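Local atomic coordinates of alginate biosynthesis protein AlgX (PDB entry 4KNC), a protein that protects the exopolysaccharide alginate from degradation as it crosses the periplasm and takes part in its O-acetylation. Residues 26-32 with 197-202; 46-52 with 88-92; 350-354 with 400-404; 361-366 with 424-428. Residues are numbered along the deposited sequence.

Interaction 1: 26-32 with 197-202; sequences RYNTKYL and KAAAQL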
loop_
_atom_site.group_PDB
_atom_site.type_symbol
_atom_site.label_atom_id
_atom_site.label_comp_id
_atom_site.label_asym_id
_atom_site.label_seq_id
_atom_site.Cartn_x
_atom_site.Cartn_y
_atom_site.Cartn_z
ATOM N N ARG A 26 2.099 19.649 20.527
ATOM C CA ARG A 26 0.660 19.656 20.771
ATOM C C ARG A 26 -0.031 18.481 20.054
ATOM O O ARG A 26 -1.153 18.112 20.395
ATOM C CB ARG A 26 0.064 21.015 20.348
ATOM C CG ARG A 26 -1.458 21.167 20.485
ATOM C CD ARG A 26 -1.960 21.054 21.946
ATOM N NE ARG A 26 -3.422 21.072 22.003
ATOM C CZ ARG A 26 -4.193 19.995 21.866
ATOM N NH1 ARG A 26 -3.632 18.807 21.676
ATOM N NH2 ARG A 26 -5.523 20.104 21.920
ATOM N N TYR A 27 0.649 17.891 19.070
ATOM C CA TYR A 27 0.081 16.793 18.274
ATOM C C TYR A 27 0.561 15.446 18.800
ATOM O O TYR A 27 1.092 14.632 18.049
ATOM C CB TYR A 27 0.445 16.938 16.783
ATOM C CG TYR A 27 -0.105 18.200 16.155
ATOM C CD1 TYR A 27 0.425 19.444 16.486
ATOM C CD2 TYR A 27 -1.166 18.158 15.251
ATOM C CE1 TYR A 27 -0.081 20.607 15.956
ATOM C CE2 TYR A 27 -1.685 19.328 14.706
ATOM C CZ TYR A 27 -1.126 20.546 15.061
ATOM O OH TYR A 27 -1.597 21.724 14.542
ATOM N N ASN A 28 0.355 15.213 20.092
ATOM C CA ASN A 28 0.989 14.086 20.778
ATOM C C ASN A 28 0.145 12.815 20.869
ATOM O O ASN A 28 0.461 11.910 21.641
ATOM C CB ASN A 28 1.415 14.506 22.189
ATOM C CG ASN A 28 0.230 14.685 23.124
ATOM O OD1 ASN A 28 -0.845 15.128 22.708
ATOM N ND2 ASN A 28 0.417 14.332 24.395
ATOM N N THR A 29 -0.924 12.744 20.090
ATOM C CA THR A 29 -1.842 11.612 20.179
ATOM C C THR A 29 -2.027 10.880 18.861
ATOM O O THR A 29 -1.432 11.246 17.846
ATOM C CB THR A 29 -3.203 12.058 20.680
ATOM O OG1 THR A 29 -3.800 12.944 19.720
ATOM C CG2 THR A 29 -3.039 12.768 22.014
ATOM N N LYS A 30 -2.850 9.838 18.886
ATOM C CA LYS A 30 -3.035 8.992 17.713
ATOM C C LYS A 30 -3.684 9.781 16.577
ATOM O O LYS A 30 -3.093 9.957 15.511
ATOM C CB LYS A 30 -3.866 7.751 18.054
ATOM C CG LYS A 30 -3.094 6.640 18.759
ATOM N N TYR A 31 -4.898 10.263 16.830
ATOM C CA TYR A 31 -5.630 11.093 15.885
ATOM C C TYR A 31 -4.761 12.257 15.391
ATOM O O TYR A 31 -4.618 12.470 14.184
ATOM C CB TYR A 31 -6.891 11.613 16.565
ATOM C CG TYR A 31 -7.719 12.597 15.764
ATOM C CD1 TYR A 31 -8.424 12.192 14.635
ATOM C CD2 TYR A 31 -7.824 13.925 16.165
ATOM C CE1 TYR A 31 -9.185 13.088 13.909
ATOM C CE2 TYR A 31 -8.592 14.825 15.458
ATOM C CZ TYR A 31 -9.269 14.403 14.326
ATOM O OH TYR A 31 -10.028 15.309 13.624
ATOM N N LEU A 32 -4.145 12.975 16.330
ATOM C CA LEU A 32 -3.431 14.209 16.007
ATOM C C LEU A 32 -2.113 14.052 15.241
ATOM O O LEU A 32 -1.714 14.962 14.517
ATOM C CB LEU A 32 -3.208 15.040 17.269
ATOM C CG LEU A 32 -4.468 15.769 17.725
ATOM C CD1 LEU A 32 -4.207 16.621 18.993
ATOM C CD2 LEU A 32 -4.985 16.609 16.583
ATOM N N LYS A 197 -11.185 19.088 10.215
ATOM C CA LYS A 197 -11.737 18.461 11.408
ATOM C C LYS A 197 -10.744 18.475 12.560
ATOM O O LYS A 197 -11.128 18.694 13.726
ATOM C CB LYS A 197 -12.174 17.025 11.134
ATOM C CG LYS A 197 -13.377 16.907 10.212
ATOM C CD LYS A 197 -13.808 15.461 10.084
ATOM C CE LYS A 197 -14.745 15.270 8.905
ATOM N NZ LYS A 197 -14.989 13.820 8.652
ATOM N N ALA A 198 -9.474 18.243 12.240
ATOM C CA ALA A 198 -8.433 18.266 13.271
ATOM C C ALA A 198 -8.305 19.677 13.850
ATOM O O ALA A 198 -8.216 19.871 15.068
ATOM C CB ALA A 198 -7.071 17.780 12.691
ATOM N N ALA A 199 -8.297 20.664 12.963
ATOM C CA ALA A 199 -8.242 22.059 13.385
ATOM C C ALA A 199 -9.467 22.449 14.220
ATOM O O ALA A 199 -9.356 23.267 15.133
ATOM C CB ALA A 199 -8.089 22.990 12.182
ATOM N N ALA A 200 -10.625 21.862 13.908
ATOM C CA ALA A 200 -11.840 22.091 14.690
ATOM C C ALA A 200 -11.684 21.519 16.092
ATOM O O ALA A 200 -12.082 22.140 17.074
ATOM C CB ALA A 200 -13.053 21.470 14.001
ATOM N N GLN A 201 -11.105 20.329 16.186
ATOM C CA GLN A 201 -10.910 19.705 17.486
ATOM C C GLN A 201 -9.927 20.501 18.351
ATOM O O GLN A 201 -10.137 20.657 19.564
ATOM C CB GLN A 201 -10.437 18.265 17.322
ATOM C CG GLN A 201 -10.733 17.374 18.509
ATOM C CD GLN A 201 -9.653 17.433 19.550
ATOM O OE1 GLN A 201 -8.465 17.437 19.224
ATOM N NE2 GLN A 201 -10.052 17.492 20.822
ATOM N N LEU A 202 -8.878 21.022 17.716
ATOM C CA LEU A 202 -7.837 21.785 18.410
ATOM C C LEU A 202 -8.225 23.213 18.780
ATOM O O LEU A 202 -7.804 23.723 19.811
ATOM C CB LEU A 202 -6.587 21.897 17.537
ATOM C CG LEU A 202 -5.693 20.679 17.322
ATOM C CD1 LEU A 202 -4.512 21.060 16.447
ATOM C CD2 LEU A 202 -5.210 20.158 18.637
#
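Apolar contact carries most of this meeting between the loop 26-32, near the modelled N-terminus, and one flank of helix 194-203. L202 is the residue most covered: its CD2 packs on L32 CD1 at 3.7 Å, and its CD1 lies 3.7 Å from Y27 CZ. Y27 OH touches L202 CD1 at 3.5 Å while hydrogen-bonded to A21 O and L38 N, and so ties the loop to strand 38-40. R26 adds a polar group used through its flat face: the guanidinium lies over L202, with R26 NH2 3.3 Å from L202 CD2. Y31 leans across A198, one turn before L202, and Q201, its CE2 4.3 Å from both A198 CB and Q201 CB. Y31 OH comes within 3.3 Å of A198 N, but the angle is too poor for a hydrogen bond. With no hydrogen bond between the segments, the loop is held here by shape and van der Waals contact, in the SGNH hydrolase-like domain.

Interaction 2: 46-52 with 88-92; sequences LFRTTYD and TRGLV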
loop_
_atom_site.group_PDB
_atom_site.type_symbol
_atom_site.label_atom_id
_atom_site.label_comp_id
_atom_site.label_asym_id
_atom_site.label_seq_id
_atom_site.Cartn_x
_atom_site.Cartn_y
_atom_site.Cartn_z
ATOM N N LEU A 46 -5.171 24.435 4.439
ATOM C CA LEU A 46 -4.284 24.096 5.539
ATOM C C LEU A 46 -3.181 23.178 4.999
ATOM O O LEU A 46 -3.416 22.400 4.071
ATOM C CB LEU A 46 -5.047 23.366 6.655
ATOM C CG LEU A 46 -6.214 24.047 7.376
ATOM C CD1 LEU A 46 -6.676 23.174 8.559
ATOM C CD2 LEU A 46 -5.851 25.457 7.860
ATOM N N PHE A 47 -1.983 23.269 5.567
ATOM C CA PHE A 47 -0.934 22.317 5.223
ATOM C C PHE A 47 -0.359 21.731 6.500
ATOM O O PHE A 47 -0.348 22.389 7.533
ATOM C CB PHE A 47 0.186 23.001 4.448
ATOM C CG PHE A 47 -0.183 23.376 3.039
ATOM C CD1 PHE A 47 -1.000 24.469 2.789
ATOM C CD2 PHE A 47 0.301 22.634 1.956
ATOM C CE1 PHE A 47 -1.327 24.822 1.477
ATOM C CE2 PHE A 47 -0.021 22.982 0.652
ATOM C CZ PHE A 47 -0.842 24.077 0.415
ATOM N N ARG A 48 0.117 20.493 6.422
ATOM C CA ARG A 48 0.873 19.881 7.506
ATOM C C ARG A 48 2.354 20.074 7.228
ATOM O O ARG A 48 2.811 19.769 6.147
ATOM C CB ARG A 48 0.566 18.389 7.576
ATOM C CG ARG A 48 -0.927 18.084 7.652
ATOM C CD ARG A 48 -1.148 16.610 7.433
ATOM N NE ARG A 48 -0.900 16.238 6.043
ATOM C CZ ARG A 48 -0.994 14.997 5.574
ATOM N NH1 ARG A 48 -1.305 14.004 6.389
ATOM N NH2 ARG A 48 -0.772 14.747 4.288
ATOM N N THR A 49 3.107 20.563 8.207
ATOM C CA THR A 49 4.515 20.869 7.987
ATOM C C THR A 49 5.349 19.611 7.721
ATOM O O THR A 49 6.196 19.599 6.827
ATOM C CB THR A 49 5.099 21.616 9.197
ATOM O OG1 THR A 49 4.799 20.883 10.388
ATOM C CG2 THR A 49 4.485 23.012 9.320
ATOM N N THR A 50 5.105 18.549 8.486
ATOM C CA THR A 50 5.953 17.362 8.405
ATOM C C THR A 50 5.536 16.436 7.263
ATOM O O THR A 50 6.352 15.705 6.734
ATOM C CB THR A 50 5.981 16.557 9.725
ATOM O OG1 THR A 50 4.723 15.907 9.926
ATOM C CG2 THR A 50 6.273 17.472 10.925
ATOM N N TYR A 51 4.263 16.459 6.890
ATOM C CA TYR A 51 3.801 15.601 5.809
ATOM C C TYR A 51 3.839 16.320 4.471
ATOM O O TYR A 51 4.263 15.745 3.478
ATOM C CB TYR A 51 2.373 15.117 6.063
ATOM C CG TYR A 51 2.241 14.128 7.190
ATOM C CD1 TYR A 51 2.233 14.550 8.523
ATOM C CD2 TYR A 51 2.131 12.767 6.929
ATOM C CE1 TYR A 51 2.103 13.636 9.558
ATOM C CE2 TYR A 51 2.013 11.846 7.949
ATOM C CZ TYR A 51 1.993 12.280 9.264
ATOM O OH TYR A 51 1.864 11.352 10.276
ATOM N N ASP A 52 3.368 17.565 4.443
ATOM C CA ASP A 52 3.124 18.254 3.176
ATOM C C ASP A 52 4.294 19.104 2.751
ATOM O O ASP A 52 4.524 19.302 1.553
ATOM C CB ASP A 52 1.887 19.149 3.258
ATOM C CG ASP A 52 0.637 18.382 3.606
ATOM O OD1 ASP A 52 0.573 17.148 3.368
ATOM O OD2 ASP A 52 -0.294 19.032 4.102
ATOM N N THR A 88 3.690 15.232 -2.744
ATOM C CA THR A 88 3.142 15.940 -1.585
ATOM C C THR A 88 2.228 17.097 -1.982
ATOM O O THR A 88 2.260 17.589 -3.115
ATOM C CB THR A 88 4.250 16.414 -0.624
ATOM O OG1 THR A 88 5.203 17.221 -1.334
ATOM C CG2 THR A 88 4.973 15.204 -0.001
ATOM N N ARG A 89 1.389 17.511 -1.046
ATOM C CA ARG A 89 0.516 18.651 -1.253
ATOM C C ARG A 89 1.372 19.895 -1.417
ATOM O O ARG A 89 1.004 20.820 -2.128
ATOM C CB ARG A 89 -0.460 18.798 -0.070
ATOM C CG ARG A 89 -1.342 17.558 0.122
ATOM C CD ARG A 89 -2.224 17.632 1.380
ATOM N NE ARG A 89 -3.356 18.553 1.236
ATOM C CZ ARG A 89 -3.380 19.796 1.715
ATOM N NH1 ARG A 89 -2.325 20.283 2.370
ATOM N NH2 ARG A 89 -4.464 20.549 1.546
ATOM N N GLY A 90 2.522 19.915 -0.756
ATOM C CA GLY A 90 3.418 21.052 -0.865
ATOM C C GLY A 90 4.028 21.155 -2.264
ATOM O O GLY A 90 4.099 22.253 -2.828
ATOM N N LEU A 91 4.451 20.022 -2.832
ATOM C CA LEU A 91 5.046 20.040 -4.169
ATOM C C LEU A 91 4.028 20.430 -5.221
ATOM O O LEU A 91 4.352 21.141 -6.165
ATOM C CB LEU A 91 5.666 18.689 -4.533
ATOM C CG LEU A 91 6.976 18.368 -3.813
ATOM C CD1 LEU A 91 7.268 16.875 -3.904
ATOM C CD2 LEU A 91 8.134 19.184 -4.381
ATOM N N VAL A 92 2.791 19.980 -5.076
ATOM C CA VAL A 92 1.827 20.249 -6.141
ATOM C C VAL A 92 1.134 21.595 -5.954
ATOM O O VAL A 92 1.014 22.402 -6.890
ATOM C CB VAL A 92 0.776 19.133 -6.255
ATOM C CG1 VAL A 92 -0.268 19.504 -7.283
ATOM C CG2 VAL A 92 1.436 17.808 -6.636
HETATM O O HOH W 1 1.557 15.586 1.283
HETATM O O HOH W 2 6.849 18.587 0.168
#
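A buried salt-bridge network of R48, D52 and R89 joins strand 46-48 and the turn after it to the start of helix 89-93, in the SGNH hydrolase-like domain. D52 is its centre: OD2 takes R89 NH1 at 2.9 Å, OD1 takes R48 NH2 at 2.9 Å, and OD2 also accepts from the backbone R48 N at 2.8 Å. R89 NH1 reaches L46 O as well, at 2.9 Å, and its guanidinium lies over the F47 ring in a cation-pi contact, CZ 4.9 Å from the ring centroid; R89 NH2 is held further by F145 O. T88 is the N-cap of the helix, its OG1 accepting from L91 N at 3.3 Å. At the same helix end, G90 N gives a weak bond to D52 O at 3.1 Å, and a side chain on G90 would clash with that oxygen. One water links D52 OD1 to R89 N, and a second links D52 O to T88 OG1. The side chain of R89 is about 6 Å from that of D148, an inferred active-site residue. Two buried arginines thus share the D52 carboxylate, which ties strand end to helix start; carbonyls and aromatic rings (F47 for R89, F34 for R48) also meet them.

Interaction 3: 350-354 with 400-404; sequences IRSGS and QLRND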
loop_
_atom_site.group_PDB
_atom_site.type_symbol
_atom_site.label_atom_id
_atom_site.label_comp_id
_atom_site.label_asym_id
_atom_site.label_seq_id
_atom_site.Cartn_x
_atom_site.Cartn_y
_atom_site.Cartn_z
ATOM N N ILE A 350 15.001 -28.692 9.287
ATOM C CA ILE A 350 14.285 -27.514 8.833
ATOM C C ILE A 350 15.131 -26.266 9.079
ATOM O O ILE A 350 15.061 -25.663 10.148
ATOM C CB ILE A 350 12.937 -27.356 9.567
ATOM C CG1 ILE A 350 12.098 -28.636 9.468
ATOM C CG2 ILE A 350 12.158 -26.155 9.028
ATOM C CD1 ILE A 350 10.730 -28.528 10.179
ATOM N N ARG A 351 15.940 -25.888 8.093
ATOM C CA ARG A 351 16.752 -24.675 8.185
ATOM C C ARG A 351 15.878 -23.419 8.047
ATOM O O ARG A 351 15.109 -23.291 7.092
ATOM C CB ARG A 351 17.843 -24.682 7.109
ATOM C CG ARG A 351 19.015 -23.755 7.400
ATOM C CD ARG A 351 20.003 -23.725 6.239
ATOM N NE ARG A 351 19.465 -22.992 5.097
ATOM C CZ ARG A 351 19.643 -21.690 4.894
ATOM N NH1 ARG A 351 20.364 -20.977 5.749
ATOM N NH2 ARG A 351 19.105 -21.102 3.832
ATOM N N SER A 352 16.014 -22.494 8.996
ATOM C CA SER A 352 15.187 -21.292 9.042
ATOM C C SER A 352 15.209 -20.458 7.754
ATOM O O SER A 352 14.187 -20.321 7.078
ATOM C CB SER A 352 15.576 -20.411 10.230
ATOM O OG SER A 352 14.694 -19.297 10.348
ATOM N N GLY A 353 16.373 -19.915 7.413
ATOM C CA GLY A 353 16.495 -18.997 6.293
ATOM C C GLY A 353 16.186 -19.576 4.928
ATOM O O GLY A 353 16.477 -18.962 3.901
ATOM N N SER A 354 15.601 -20.765 4.916
ATOM C CA SER A 354 15.117 -21.351 3.685
ATOM C C SER A 354 13.818 -22.100 3.933
ATOM O O SER A 354 13.576 -23.116 3.298
ATOM C CB SER A 354 16.166 -22.291 3.082
ATOM O OG SER A 354 16.262 -23.507 3.801
ATOM N N GLN A 400 8.085 -15.751 5.775
ATOM C CA GLN A 400 9.315 -16.524 5.763
ATOM C C GLN A 400 9.897 -16.562 7.169
ATOM O O GLN A 400 9.789 -15.591 7.926
ATOM C CB GLN A 400 10.324 -15.951 4.767
ATOM C CG GLN A 400 10.920 -14.617 5.173
ATOM C CD GLN A 400 11.478 -13.831 3.995
ATOM O OE1 GLN A 400 11.871 -12.670 4.138
ATOM N NE2 GLN A 400 11.509 -14.458 2.823
ATOM N N LEU A 401 10.488 -17.700 7.524
ATOM C CA LEU A 401 11.219 -17.806 8.776
ATOM C C LEU A 401 12.426 -16.894 8.660
ATOM O O LEU A 401 13.000 -16.746 7.577
ATOM C CB LEU A 401 11.657 -19.250 9.067
ATOM C CG LEU A 401 10.591 -20.352 9.210
ATOM C CD1 LEU A 401 11.113 -21.567 10.018
ATOM C CD2 LEU A 401 9.302 -19.829 9.814
ATOM N N ARG A 402 12.800 -16.291 9.782
ATOM C CA ARG A 402 13.818 -15.251 9.819
ATOM C C ARG A 402 15.111 -15.675 9.144
ATOM O O ARG A 402 15.606 -16.780 9.357
ATOM C CB ARG A 402 14.086 -14.815 11.262
ATOM C CG ARG A 402 15.029 -13.632 11.377
ATOM C CD ARG A 402 14.896 -12.929 12.714
ATOM N NE ARG A 402 16.096 -12.157 13.021
ATOM C CZ ARG A 402 16.278 -11.465 14.139
ATOM N NH1 ARG A 402 15.332 -11.440 15.067
ATOM N NH2 ARG A 402 17.408 -10.796 14.329
ATOM N N ASN A 403 15.634 -14.790 8.306
ATOM C CA ASN A 403 16.903 -15.034 7.634
ATOM C C ASN A 403 17.829 -13.826 7.737
ATOM O O ASN A 403 18.546 -13.496 6.792
ATOM C CB ASN A 403 16.691 -15.456 6.178
ATOM C CG ASN A 403 15.732 -14.546 5.439
ATOM O OD1 ASN A 403 15.567 -13.377 5.792
ATOM N ND2 ASN A 403 15.090 -15.081 4.407
ATOM N N ASP A 404 17.794 -13.169 8.896
ATOM C CA ASP A 404 18.777 -12.149 9.243
ATOM C C ASP A 404 20.175 -12.752 9.266
ATOM O O ASP A 404 20.351 -13.961 9.093
ATOM C CB ASP A 404 18.470 -11.527 10.612
ATOM C CG ASP A 404 17.538 -10.328 10.520
ATOM O OD1 ASP A 404 17.307 -9.826 9.402
ATOM O OD2 ASP A 404 17.044 -9.879 11.574
#
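A small contact of one serine hydroxyl, one carbonyl and a glycine backbone joins two loops of the carbohydrate-binding module: segment 350-354 leads into strand 355-361, while segment 400-404 leaves strand 396-400. The one hydrogen bond between them runs from S352 OG to R402 O, 2.9 Å apart. S352 OG also sits 3.3 Å from L401 CB and hydrogen-bonds to the Y375 hydroxyl. The module has two four-stranded antiparallel sheets; Y375, on strand 368-375, ties S352 to one, while strands 355-361 and 396-400 are neighbours in the other, where a backbone bond between L401 and Y355 continues their pairing beside this contact. G353 and N403 come within 4.2 Å between CA atoms, with G353 CA 3.5 Å from N403 CB; a CB on G353 would be a tight 3.2 Å from N403 CB. R402 turns its CA-to-CB bond away from 350-354, and its NE forms a salt bridge with D404 OD2 at 2.9 Å while its guanidinium makes a cation-pi contact with W407.

Interaction 4: 361-366 with 424-428; sequences YSDPSV and PQGLE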
loop_
_atom_site.group_PDB
_atom_site.type_symbol
_atom_site.label_atom_id
_atom_site.label_comp_id
_atom_site.label_asym_id
_atom_site.label_seq_id
_atom_site.Cartn_x
_atom_site.Cartn_y
_atom_site.Cartn_z
ATOM N N TYR A 361 -6.590 -18.840 10.288
ATOM C CA TYR A 361 -7.642 -18.783 11.309
ATOM C C TYR A 361 -8.969 -19.345 10.802
ATOM O O TYR A 361 -9.279 -19.256 9.614
ATOM C CB TYR A 361 -7.895 -17.342 11.745
ATOM C CG TYR A 361 -6.872 -16.767 12.689
ATOM C CD1 TYR A 361 -6.619 -17.359 13.918
ATOM C CD2 TYR A 361 -6.178 -15.610 12.362
ATOM C CE1 TYR A 361 -5.691 -16.824 14.789
ATOM C CE2 TYR A 361 -5.248 -15.068 13.222
ATOM C CZ TYR A 361 -5.011 -15.676 14.435
ATOM O OH TYR A 361 -4.083 -15.128 15.293
ATOM N N SER A 362 -9.764 -19.902 11.709
ATOM C CA SER A 362 -11.092 -20.376 11.339
ATOM C C SER A 362 -12.051 -19.204 11.111
ATOM O O SER A 362 -13.021 -19.326 10.371
ATOM C CB SER A 362 -11.644 -21.355 12.385
ATOM O OG SER A 362 -11.601 -20.809 13.691
ATOM N N ASP A 363 -11.757 -18.068 11.737
ATOM C CA ASP A 363 -12.584 -16.870 11.620
ATOM C C ASP A 363 -11.825 -15.759 10.884
ATOM O O ASP A 363 -10.854 -15.202 11.410
ATOM C CB ASP A 363 -12.998 -16.397 13.017
ATOM C CG ASP A 363 -14.050 -15.301 12.989
ATOM O OD1 ASP A 363 -14.260 -14.683 11.923
ATOM O OD2 ASP A 363 -14.663 -15.055 14.055
ATOM N N PRO A 364 -12.287 -15.418 9.668
ATOM C CA PRO A 364 -11.639 -14.435 8.785
ATOM C C PRO A 364 -11.617 -13.029 9.368
ATOM O O PRO A 364 -11.008 -12.140 8.771
ATOM C CB PRO A 364 -12.521 -14.449 7.530
ATOM C CG PRO A 364 -13.267 -15.741 7.589
ATOM C CD PRO A 364 -13.487 -16.004 9.049
ATOM N N SER A 365 -12.269 -12.825 10.509
ATOM C CA SER A 365 -12.327 -11.499 11.116
ATOM C C SER A 365 -11.213 -11.310 12.139
ATOM O O SER A 365 -11.192 -10.318 12.870
ATOM C CB SER A 365 -13.691 -11.252 11.769
ATOM O OG SER A 365 -13.878 -12.101 12.892
ATOM N N VAL A 366 -10.292 -12.267 12.199
ATOM C CA VAL A 366 -9.160 -12.140 13.108
ATOM C C VAL A 366 -7.963 -11.510 12.395
ATOM O O VAL A 366 -7.237 -12.180 11.651
ATOM C CB VAL A 366 -8.755 -13.487 13.727
ATOM C CG1 VAL A 366 -7.670 -13.260 14.768
ATOM C CG2 VAL A 366 -9.967 -14.162 14.358
ATOM N N PRO A 424 -12.847 -14.735 19.177
ATOM C CA PRO A 424 -14.147 -15.392 18.991
ATOM C C PRO A 424 -14.156 -16.776 19.638
ATOM O O PRO A 424 -13.127 -17.449 19.634
ATOM C CB PRO A 424 -14.252 -15.532 17.468
ATOM C CG PRO A 424 -13.398 -14.443 16.931
ATOM C CD PRO A 424 -12.257 -14.308 17.895
ATOM N N GLN A 425 -15.291 -17.193 20.188
ATOM C CA GLN A 425 -15.366 -18.499 20.836
ATOM C C GLN A 425 -15.363 -19.613 19.796
ATOM O O GLN A 425 -15.940 -19.473 18.714
ATOM C CB GLN A 425 -16.591 -18.604 21.756
ATOM C CG GLN A 425 -17.930 -18.656 21.041
ATOM C CD GLN A 425 -19.099 -18.427 21.980
ATOM O OE1 GLN A 425 -18.922 -17.957 23.105
ATOM N NE2 GLN A 425 -20.301 -18.755 21.522
ATOM N N GLY A 426 -14.691 -20.710 20.127
ATOM C CA GLY A 426 -14.570 -21.836 19.222
ATOM C C GLY A 426 -13.410 -21.696 18.255
ATOM O O GLY A 426 -13.020 -22.676 17.620
ATOM N N LEU A 427 -12.858 -20.484 18.159
ATOM C CA LEU A 427 -11.817 -20.147 17.177
ATOM C C LEU A 427 -10.659 -21.136 17.138
ATOM O O LEU A 427 -10.026 -21.414 18.161
ATOM C CB LEU A 427 -11.263 -18.738 17.417
ATOM C CG LEU A 427 -10.183 -18.253 16.434
ATOM C CD1 LEU A 427 -10.755 -18.116 15.044
ATOM C CD2 LEU A 427 -9.561 -16.934 16.867
ATOM N N GLU A 428 -10.394 -21.662 15.948
ATOM C CA GLU A 428 -9.280 -22.577 15.742
ATOM C C GLU A 428 -8.270 -21.964 14.786
ATOM O O GLU A 428 -8.479 -20.869 14.261
ATOM C CB GLU A 428 -9.766 -23.901 15.161
ATOM C CG GLU A 428 -10.733 -24.657 16.040
ATOM C CD GLU A 428 -11.075 -26.014 15.461
ATOM O OE1 GLU A 428 -10.954 -26.186 14.227
ATOM O OE2 GLU A 428 -11.454 -26.913 16.240
#
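S362 makes both hydrogen bonds that join these loops. Its backbone N donates to E428 O at 3.0 Å, and its side-chain OG accepts from E428 N at 2.7 Å, so one serine satisfies both the amide and carbonyl of E428. D363 OD1 bonds within its own loop, accepting from S365 N at 3.1 Å (an Asx turn) and S365 OG at 2.8 Å, while D363 OD2 touches P424 CG at 3.2 Å. V366 N to D363 O at 3.1 Å closes a type I beta turn, and V366 O accepts from the Y397 hydroxyl. In the other segment, P424 to L427 forms a type II turn with a weak L427 N to P424 O bond of 3.4 Å; the positive phi of G426 suits glycine. Beside the polar pair, L427 CD2 lies 3.8 Å from V366 CG2 and 4.2 Å from Y361 CD1. Y361 OH donates to E368 O. The contact lies where strand 355-361 ends and its antiparallel neighbour 428-435 begins, before strand 368-375 of the module's other sheet.

Overall arrangement
The four contacts fall into two pairs, one in each domain. Interactions 1 and 2 belong to the SGNH hydrolase-like domain, with centres 16 Å apart; they touch where A199 CB packs on L46 CD1 at 3.9 Å, and along the chain 46-52 and 88-92 both fall between 26-32 and 197-202. Interactions 3 and 4 follow later, in the carbohydrate-binding module. Their segments alternate in sequence, strand 355-361 runs from the first segment of interaction 3 into that of interaction 4, and their centres are 27 Å apart. Interaction 2 lies about 41 Å from both, centre to centre, across the middle of the chain. So the presumed acetylation site and the module that may bind alginate lie in separate parts of one monomer.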